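Local coordinates for hypothetical protein (Pseudomonas syringae pv. tomato, PDB 2OT9), which is of unknown function but belongs to the YaeQ family of the PDDEXK nuclease-like clan, and was crystallised with meso-tartaric acid bound in a pocket, at residues N128-K142 with R165-E178. Sequence-based numbering, arbitrary orientation.
Sequences NIAAVPQDVLEVLAK and RGQHEVQLQWLTGE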
ATOM      1  N   ASN A 128       8.665  -7.132   4.682  1.00 22.95           N
ATOM      2  CA  ASN A 128       7.665  -7.954   4.020  1.00 23.03           C
ATOM      3  C   ASN A 128       7.332  -7.303   2.699  1.00 22.97           C
ATOM      4  O   ASN A 128       7.033  -6.106   2.668  1.00 23.96           O
ATOM      5  CB  ASN A 128       6.403  -8.053   4.897  1.00 22.24           C
ATOM      6  CG  ASN A 128       6.698  -8.580   6.281  1.00 24.11           C
ATOM      7  OD1 ASN A 128       6.707  -9.787   6.491  1.00 22.94           O
ATOM      8  ND2 ASN A 128       6.921  -7.675   7.241  1.00 22.53           N
ATOM      9  N   ILE A 129       7.417  -8.065   1.614  1.00 22.16           N
ATOM     10  CA  ILE A 129       7.296  -7.505   0.270  1.00 22.15           C
ATOM     11  C   ILE A 129       6.376  -8.369  -0.568  1.00 22.76           C
ATOM     12  O   ILE A 129       6.617  -9.579  -0.729  1.00 22.05           O
ATOM     13  CB  ILE A 129       8.680  -7.404  -0.472  1.00 21.96           C
ATOM     14  CG1 ILE A 129       9.690  -6.587   0.336  1.00 22.33           C
ATOM     15  CG2 ILE A 129       8.500  -6.815  -1.900  1.00 21.82           C
ATOM     16  CD1 ILE A 129      11.100  -6.596  -0.241  1.00 21.05           C
ATOM     17  N   ALA A 130       5.321  -7.748  -1.095  1.00 22.48           N
ATOM     18  CA  ALA A 130       4.401  -8.414  -2.007  1.00 23.28           C
ATOM     19  C   ALA A 130       4.287  -7.552  -3.255  1.00 23.51           C
ATOM     20  O   ALA A 130       4.416  -6.326  -3.181  1.00 24.97           O
ATOM     21  CB  ALA A 130       3.034  -8.578  -1.350  1.00 23.72           C
ATOM     22  N   ALA A 131       4.066  -8.175  -4.401  1.00 24.00           N
ATOM     23  CA  ALA A 131       3.887  -7.439  -5.656  1.00 24.19           C
ATOM     24  C   ALA A 131       2.416  -7.485  -6.108  1.00 24.43           C
ATOM     25  O   ALA A 131       1.760  -8.526  -6.001  1.00 24.53           O
ATOM     26  CB  ALA A 131       4.781  -8.020  -6.732  1.00 24.30           C
ATOM     27  N   VAL A 132       1.930  -6.362  -6.631  1.00 24.26           N
ATOM     28  CA  VAL A 132       0.586  -6.248  -7.189  1.00 24.62           C
ATOM     29  C   VAL A 132       0.692  -6.496  -8.701  1.00 24.45           C
ATOM     30  O   VAL A 132       1.506  -5.846  -9.357  1.00 25.58           O
ATOM     31  CB  VAL A 132       0.005  -4.817  -6.967  1.00 24.78           C
ATOM     32  CG1 VAL A 132      -1.414  -4.707  -7.529  1.00 24.71           C
ATOM     33  CG2 VAL A 132       0.025  -4.417  -5.467  1.00 25.79           C
ATOM     34  N   PRO A 133      -0.100  -7.433  -9.251  1.00 24.54           N
ATOM     35  CA  PRO A 133      -0.046  -7.717 -10.714  1.00 24.68           C
ATOM     36  C   PRO A 133      -0.473  -6.496 -11.537  1.00 25.01           C
ATOM     37  O   PRO A 133      -1.406  -5.790 -11.146  1.00 23.44           O
ATOM     38  CB  PRO A 133      -1.074  -8.856 -10.900  1.00 24.55           C
ATOM     39  CG  PRO A 133      -1.261  -9.442  -9.544  1.00 25.90           C
ATOM     40  CD  PRO A 133      -1.065  -8.301  -8.557  1.00 23.89           C
ATOM     41  N   GLN A 134       0.180  -6.256 -12.673  1.00 25.33           N
ATOM     42  CA  GLN A 134      -0.066  -5.021 -13.415  1.00 26.43           C
ATOM     43  C   GLN A 134      -1.443  -4.981 -14.067  1.00 25.87           C
ATOM     44  O   GLN A 134      -2.049  -3.911 -14.145  1.00 26.20           O
ATOM     45  CB  GLN A 134       1.037  -4.727 -14.456  1.00 27.53           C
ATOM     46  CG  GLN A 134       0.925  -3.314 -15.157  0.80 28.10           C
ATOM     47  CD  GLN A 134       1.352  -2.082 -14.298  0.80 30.82           C
ATOM     48  OE1 GLN A 134       1.153  -0.936 -14.715  0.80 33.81           O
ATOM     49  NE2 GLN A 134       1.931  -2.314 -13.131  1.00 27.61           N
ATOM     50  N   ASP A 135      -1.934  -6.129 -14.526  1.00 25.98           N
ATOM     51  CA  ASP A 135      -3.230  -6.159 -15.215  1.00 25.87           C
ATOM     52  C   ASP A 135      -4.371  -5.635 -14.342  1.00 25.19           C
ATOM     53  O   ASP A 135      -5.067  -4.721 -14.756  1.00 25.18           O
ATOM     54  CB  ASP A 135      -3.550  -7.527 -15.853  1.00 26.54           C
ATOM     55  CG  ASP A 135      -3.638  -8.690 -14.837  0.70 28.32           C
ATOM     56  OD1 ASP A 135      -3.459  -8.507 -13.610  0.70 29.49           O
ATOM     57  OD2 ASP A 135      -3.892  -9.827 -15.304  0.70 30.92           O
ATOM     58  N   VAL A 136      -4.540  -6.178 -13.136  1.00 24.33           N
ATOM     59  CA  VAL A 136      -5.641  -5.734 -12.257  1.00 23.50           C
ATOM     60  C   VAL A 136      -5.401  -4.317 -11.725  1.00 22.81           C
ATOM     61  O   VAL A 136      -6.340  -3.550 -11.491  1.00 22.24           O
ATOM     62  CB  VAL A 136      -5.913  -6.731 -11.088  1.00 24.02           C
ATOM     63  CG1 VAL A 136      -4.739  -6.790 -10.086  1.00 24.02           C
ATOM     64  CG2 VAL A 136      -7.228  -6.372 -10.365  1.00 24.90           C
ATOM     65  N   LEU A 137      -4.135  -3.972 -11.525  1.00 22.08           N
ATOM     66  CA  LEU A 137      -3.814  -2.641 -11.069  1.00 22.32           C
ATOM     67  C   LEU A 137      -4.280  -1.633 -12.113  1.00 22.12           C
ATOM     68  O   LEU A 137      -4.902  -0.635 -11.768  1.00 22.14           O
ATOM     69  CB  LEU A 137      -2.307  -2.499 -10.800  1.00 22.02           C
ATOM     70  CG  LEU A 137      -1.827  -1.118 -10.390  1.00 22.93           C
ATOM     71  CD1 LEU A 137      -2.617  -0.643  -9.152  1.00 21.18           C
ATOM     72  CD2 LEU A 137      -0.331  -1.182 -10.107  1.00 24.35           C
ATOM     73  N   GLU A 138      -4.017  -1.907 -13.386  1.00 22.32           N
ATOM     74  CA  GLU A 138      -4.419  -0.958 -14.436  1.00 23.37           C
ATOM     75  C   GLU A 138      -5.931  -0.772 -14.519  1.00 23.34           C
ATOM     76  O   GLU A 138      -6.416   0.359 -14.678  1.00 23.46           O
ATOM     77  CB  GLU A 138      -3.816  -1.332 -15.791  1.00 23.87           C
ATOM     78  CG  GLU A 138      -2.362  -0.836 -15.889  1.00 27.69           C
ATOM     79  CD  GLU A 138      -1.727  -1.112 -17.243  0.80 30.65           C
ATOM     80  OE1 GLU A 138      -2.468  -1.364 -18.218  0.65 32.86           O
ATOM     81  OE2 GLU A 138      -0.479  -1.066 -17.324  0.80 32.67           O
ATOM     82  N   VAL A 139      -6.660  -1.880 -14.381  1.00 23.86           N
ATOM     83  CA  VAL A 139      -8.126  -1.873 -14.318  1.00 23.72           C
ATOM     84  C   VAL A 139      -8.649  -1.037 -13.144  1.00 23.32           C
ATOM     85  O   VAL A 139      -9.560  -0.218 -13.315  1.00 23.57           O
ATOM     86  CB  VAL A 139      -8.665  -3.307 -14.177  1.00 23.93           C
ATOM     87  CG1 VAL A 139     -10.129  -3.297 -13.728  1.00 26.44           C
ATOM     88  CG2 VAL A 139      -8.498  -4.089 -15.464  1.00 25.03           C
ATOM     89  N   LEU A 140      -8.094  -1.267 -11.952  1.00 22.91           N
ATOM     90  CA  LEU A 140      -8.493  -0.520 -10.756  1.00 23.34           C
ATOM     91  C   LEU A 140      -8.198   0.972 -10.831  1.00 23.37           C
ATOM     92  O   LEU A 140      -9.024   1.786 -10.413  1.00 23.57           O
ATOM     93  CB  LEU A 140      -7.890  -1.124  -9.474  1.00 23.07           C
ATOM     94  CG  LEU A 140      -8.557  -2.417  -8.994  1.00 24.36           C
ATOM     95  CD1 LEU A 140      -7.677  -3.115  -7.955  1.00 26.38           C
ATOM     96  CD2 LEU A 140      -9.956  -2.146  -8.410  1.00 23.80           C
ATOM     97  N   ALA A 141      -7.043   1.320 -11.396  1.00 22.76           N
ATOM     98  CA  ALA A 141      -6.502   2.678 -11.333  1.00 23.09           C
ATOM     99  C   ALA A 141      -6.999   3.630 -12.436  1.00 23.50           C
ATOM    100  O   ALA A 141      -7.125   4.835 -12.217  1.00 22.80           O
ATOM    101  CB  ALA A 141      -4.948   2.600 -11.358  1.00 22.78           C
ATOM    102  N   LYS A 142      -7.264   3.063 -13.615  1.00 24.15           N
ATOM    103  CA  LYS A 142      -7.565   3.789 -14.841  1.00 25.55           C
ATOM    104  C   LYS A 142      -8.666   4.812 -14.626  1.00 25.00           C
ATOM    105  O   LYS A 142      -9.732   4.454 -14.126  1.00 25.51           O
ATOM    106  CB  LYS A 142      -8.036   2.772 -15.890  1.00 26.03           C
ATOM    107  CG  LYS A 142      -8.246   3.322 -17.278  1.00 29.59           C
ATOM    108  CD  LYS A 142      -8.259   2.167 -18.275  1.00 34.16           C
ATOM    109  CE  LYS A 142      -9.357   1.132 -17.968  1.00 35.13           C
ATOM    110  NZ  LYS A 142      -8.920  -0.300 -17.982  1.00 33.76           N
ATOM    111  N   ARG A 165     -16.884  -0.653 -11.972  1.00 25.04           N
ATOM    112  CA  ARG A 165     -16.749  -1.487 -13.166  1.00 25.78           C
ATOM    113  C   ARG A 165     -16.800  -2.990 -12.867  1.00 26.41           C
ATOM    114  O   ARG A 165     -16.680  -3.819 -13.778  1.00 27.20           O
ATOM    115  CB  ARG A 165     -15.462  -1.117 -13.925  1.00 25.74           C
ATOM    116  CG  ARG A 165     -15.421   0.363 -14.278  1.00 25.80           C
ATOM    117  CD  ARG A 165     -14.532   0.668 -15.444  1.00 25.84           C
ATOM    118  NE  ARG A 165     -13.116   0.457 -15.130  1.00 27.09           N
ATOM    119  CZ  ARG A 165     -12.147   0.560 -16.030  1.00 26.94           C
ATOM    120  NH1 ARG A 165     -10.889   0.344 -15.666  1.00 25.22           N
ATOM    121  NH2 ARG A 165     -12.448   0.854 -17.296  1.00 21.93           N
ATOM    122  N   GLY A 166     -16.979  -3.340 -11.599  1.00 26.69           N
ATOM    123  CA  GLY A 166     -17.208  -4.732 -11.216  1.00 26.26           C
ATOM    124  C   GLY A 166     -16.306  -5.163 -10.088  1.00 26.28           C
ATOM    125  O   GLY A 166     -15.717  -4.321  -9.404  1.00 25.47           O
ATOM    126  N   GLN A 167     -16.209  -6.479  -9.906  1.00 26.56           N
ATOM    127  CA  GLN A 167     -15.398  -7.091  -8.865  1.00 27.55           C
ATOM    128  C   GLN A 167     -14.082  -7.591  -9.437  1.00 26.78           C
ATOM    129  O   GLN A 167     -14.067  -8.421 -10.340  1.00 27.77           O
ATOM    130  CB  GLN A 167     -16.135  -8.252  -8.177  1.00 27.90           C
ATOM    131  CG  GLN A 167     -15.367  -8.734  -6.949  1.00 32.57           C
ATOM    132  CD  GLN A 167     -16.134  -9.713  -6.089  1.00 37.69           C
ATOM    133  OE1 GLN A 167     -16.679  -9.337  -5.049  1.00 40.71           O
ATOM    134  NE2 GLN A 167     -16.157 -10.978  -6.499  1.00 38.00           N
ATOM    135  N   HIS A 168     -12.980  -7.112  -8.876  1.00 26.05           N
ATOM    136  CA  HIS A 168     -11.655  -7.409  -9.409  1.00 25.54           C
ATOM    137  C   HIS A 168     -10.849  -8.154  -8.364  1.00 25.67           C
ATOM    138  O   HIS A 168     -10.776  -7.722  -7.207  1.00 25.80           O
ATOM    139  CB  HIS A 168     -10.951  -6.097  -9.779  1.00 25.47           C
ATOM    140  CG  HIS A 168     -11.799  -5.176 -10.609  1.00 25.00           C
ATOM    141  ND1 HIS A 168     -12.380  -4.036 -10.100  1.00 26.29           N
ATOM    142  CD2 HIS A 168     -12.198  -5.256 -11.898  1.00 23.77           C
ATOM    143  CE1 HIS A 168     -13.079  -3.435 -11.049  1.00 22.99           C
ATOM    144  NE2 HIS A 168     -12.984  -4.155 -12.151  1.00 25.15           N
ATOM    145  N   GLU A 169     -10.236  -9.258  -8.775  1.00 25.64           N
ATOM    146  CA  GLU A 169      -9.487 -10.112  -7.863  1.00 25.87           C
ATOM    147  C   GLU A 169      -8.013  -9.715  -7.858  1.00 25.37           C
ATOM    148  O   GLU A 169      -7.342  -9.769  -8.888  1.00 24.69           O
ATOM    149  CB  GLU A 169      -9.651 -11.601  -8.238  1.00 26.38           C
ATOM    150  CG  GLU A 169      -8.738 -12.533  -7.431  1.00 27.96           C
ATOM    151  CD  GLU A 169      -9.125 -14.018  -7.491  0.80 30.79           C
ATOM    152  OE1 GLU A 169     -10.129 -14.377  -8.143  0.80 31.60           O
ATOM    153  OE2 GLU A 169      -8.407 -14.830  -6.872  0.80 32.15           O
ATOM    154  N   VAL A 170      -7.527  -9.307  -6.692  1.00 25.11           N
ATOM    155  CA  VAL A 170      -6.130  -8.922  -6.520  1.00 25.37           C
ATOM    156  C   VAL A 170      -5.397 -10.025  -5.780  1.00 25.51           C
ATOM    157  O   VAL A 170      -5.604 -10.226  -4.588  1.00 25.89           O
ATOM    158  CB  VAL A 170      -6.002  -7.585  -5.744  1.00 25.39           C
ATOM    159  CG1 VAL A 170      -4.528  -7.213  -5.554  1.00 25.43           C
ATOM    160  CG2 VAL A 170      -6.780  -6.476  -6.468  1.00 24.83           C
ATOM    161  N   GLN A 171      -4.535 -10.732  -6.500  1.00 25.68           N
ATOM    162  CA  GLN A 171      -3.748 -11.802  -5.916  1.00 27.05           C
ATOM    163  C   GLN A 171      -2.299 -11.346  -5.756  1.00 26.79           C
ATOM    164  O   GLN A 171      -1.575 -11.185  -6.737  1.00 26.67           O
ATOM    165  CB  GLN A 171      -3.848 -13.072  -6.776  1.00 27.68           C
ATOM    166  CG  GLN A 171      -3.232 -14.294  -6.107  1.00 31.31           C
ATOM    167  CD  GLN A 171      -3.823 -14.556  -4.724  0.85 33.71           C
ATOM    168  OE1 GLN A 171      -5.021 -14.781  -4.587  1.00 34.26           O
ATOM    169  NE2 GLN A 171      -2.977 -14.517  -3.695  1.00 36.30           N
ATOM    170  N   LEU A 172      -1.889 -11.103  -4.516  1.00 26.31           N
ATOM    171  CA  LEU A 172      -0.559 -10.555  -4.275  1.00 26.64           C
ATOM    172  C   LEU A 172       0.455 -11.667  -4.417  1.00 26.44           C
ATOM    173  O   LEU A 172       0.201 -12.791  -4.008  1.00 26.08           O
ATOM    174  CB  LEU A 172      -0.478  -9.950  -2.878  1.00 26.59           C
ATOM    175  CG  LEU A 172      -1.464  -8.828  -2.564  1.00 27.49           C
ATOM    176  CD1 LEU A 172      -1.334  -8.485  -1.089  1.00 28.32           C
ATOM    177  CD2 LEU A 172      -1.254  -7.568  -3.467  1.00 28.78           C
ATOM    178  N   GLN A 173       1.589 -11.359  -5.033  1.00 26.66           N
ATOM    179  CA  GLN A 173       2.703 -12.304  -5.076  1.00 27.08           C
ATOM    180  C   GLN A 173       3.665 -11.957  -3.953  1.00 26.21           C
ATOM    181  O   GLN A 173       4.271 -10.895  -3.984  1.00 25.95           O
ATOM    182  CB  GLN A 173       3.436 -12.244  -6.421  1.00 27.58           C
ATOM    183  CG  GLN A 173       4.651 -13.218  -6.476  1.00 30.36           C
ATOM    184  CD  GLN A 173       5.467 -13.115  -7.762  0.80 33.96           C
ATOM    185  OE1 GLN A 173       5.911 -12.036  -8.152  0.80 36.13           O
ATOM    186  NE2 GLN A 173       5.681 -14.249  -8.412  0.80 36.35           N
ATOM    187  N   TRP A 174       3.820 -12.843  -2.980  1.00 25.52           N
ATOM    188  CA  TRP A 174       4.754 -12.599  -1.868  1.00 25.28           C
ATOM    189  C   TRP A 174       6.198 -12.884  -2.267  1.00 25.20           C
ATOM    190  O   TRP A 174       6.521 -14.007  -2.669  1.00 24.90           O
ATOM    191  CB  TRP A 174       4.331 -13.399  -0.611  1.00 25.22           C
ATOM    192  CG  TRP A 174       3.128 -12.767  -0.018  1.00 25.39           C
ATOM    193  CD1 TRP A 174       1.820 -13.091  -0.269  1.00 26.35           C
ATOM    194  CD2 TRP A 174       3.104 -11.637   0.858  1.00 25.46           C
ATOM    195  NE1 TRP A 174       0.984 -12.234   0.421  1.00 26.31           N
ATOM    196  CE2 TRP A 174       1.749 -11.336   1.119  1.00 25.75           C
ATOM    197  CE3 TRP A 174       4.106 -10.854   1.469  1.00 26.50           C
ATOM    198  CZ2 TRP A 174       1.363 -10.292   1.962  1.00 25.99           C
ATOM    199  CZ3 TRP A 174       3.718  -9.799   2.289  1.00 26.15           C
ATOM    200  CH2 TRP A 174       2.361  -9.535   2.537  1.00 25.49           C
ATOM    201  N   LEU A 175       7.059 -11.870  -2.165  1.00 23.89           N
ATOM    202  CA  LEU A 175       8.488 -12.036  -2.431  1.00 24.31           C
ATOM    203  C   LEU A 175       9.266 -12.405  -1.154  1.00 24.57           C
ATOM    204  O   LEU A 175      10.166 -13.251  -1.182  1.00 24.10           O
ATOM    205  CB  LEU A 175       9.089 -10.769  -3.067  1.00 24.24           C
ATOM    206  CG  LEU A 175       8.817 -10.559  -4.561  1.00 26.45           C
ATOM    207  CD1 LEU A 175       7.381 -10.245  -4.828  1.00 26.48           C
ATOM    208  CD2 LEU A 175       9.730  -9.465  -5.169  1.00 26.56           C
ATOM    209  N   THR A 176       8.907 -11.771  -0.040  1.00 24.53           N
ATOM    210  CA  THR A 176       9.512 -12.076   1.256  1.00 24.68           C
ATOM    211  C   THR A 176       8.508 -11.766   2.365  1.00 24.35           C
ATOM    212  O   THR A 176       7.674 -10.866   2.220  1.00 23.87           O
ATOM    213  CB  THR A 176      10.845 -11.293   1.474  1.00 25.42           C
ATOM    214  OG1 THR A 176      11.553 -11.854   2.590  1.00 26.72           O
ATOM    215  CG2 THR A 176      10.574  -9.823   1.748  1.00 25.39           C
ATOM    216  N   GLY A 177       8.576 -12.516   3.456  1.00 23.70           N
ATOM    217  CA  GLY A 177       7.751 -12.226   4.625  1.00 24.14           C
ATOM    218  C   GLY A 177       6.287 -12.510   4.350  1.00 24.62           C
ATOM    219  O   GLY A 177       5.963 -13.393   3.547  1.00 23.97           O
ATOM    220  N   GLU A 178       5.399 -11.769   5.018  1.00 24.84           N
ATOM    221  CA  GLU A 178       3.979 -12.116   5.038  1.00 25.17           C
ATOM    222  C   GLU A 178       3.139 -10.925   5.489  1.00 25.42           C
ATOM    223  O   GLU A 178       3.669  -9.898   5.946  1.00 24.68           O
ATOM    224  CB  GLU A 178       3.731 -13.296   5.998  1.00 26.15           C
ATOM    225  CG  GLU A 178       4.100 -13.013   7.457  1.00 27.70           C
ATOM    226  CD  GLU A 178       3.821 -14.173   8.412  0.80 33.29           C
ATOM    227  OE1 GLU A 178       4.005 -13.978   9.633  0.80 35.81           O
ATOM    228  OE2 GLU A 178       3.415 -15.273   7.965  1.00 36.66           O
TER
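Ile129 meets Leu175 and Thr176 together, a classic beta bulge in an antiparallel pairing. Its carbonyl oxygen accepts twice: Leu175 N lies 2.7 Å from Ile129 O, and Thr176 N, 3.2 Å from the same oxygen, sits in the carbonyl plane on a lone pair. Ile129 N in turn donates to Thr176 O, so both backbone polar atoms of this buried residue are satisfied across the contact. Beyond the bulge, Ala131 and Gln173 form a hydrogen-bonded pair, Ala131 N giving to Gln173 O and Gln173 N to Ala131 O. Between the bulge and that pair, Ala130 and Trp174 form a non-hydrogen-bonded pair; Ala130 turns its own polar backbone to strand 101-106, while its methyl sits over the indole, with CB 3.7 Å from the centroid of the Trp174 six-membered ring and 8° off the normal. Strand 127-131 thus lies between strands 166-174 and 101-106 in the mixed sheet.

Past the bulge, at the far end from the helix, Asn128 OD1 takes a nearly straight bond from Glu178 N (2.8 Å, 163° at the hydrogen). Asn128 ND2 is spent on Asn126 OD1 and Thr102 O, which fixes the rotation of the amide.

After Pro133, at the N-cap, the segment changes from strand to helix, and helix 134-141 runs roughly antiparallel to strand 166-170, at 144° and 8.6 Å between axes. Here the contact is largely apolar. Val136 CG2, the branch lying anti to the backbone N, reaches Val170 CG2 at 3.9 Å, while Leu140 CD1 meets that same Val170 methyl. Val139 CG1 lies over one face of the His168 ring.

The chemistry thus divides in two: backbone bonds set the register at the strand end, whereas methyl contacts, which demand no exact pairing, let the helix lie against the earlier part of the same strand, 166-170.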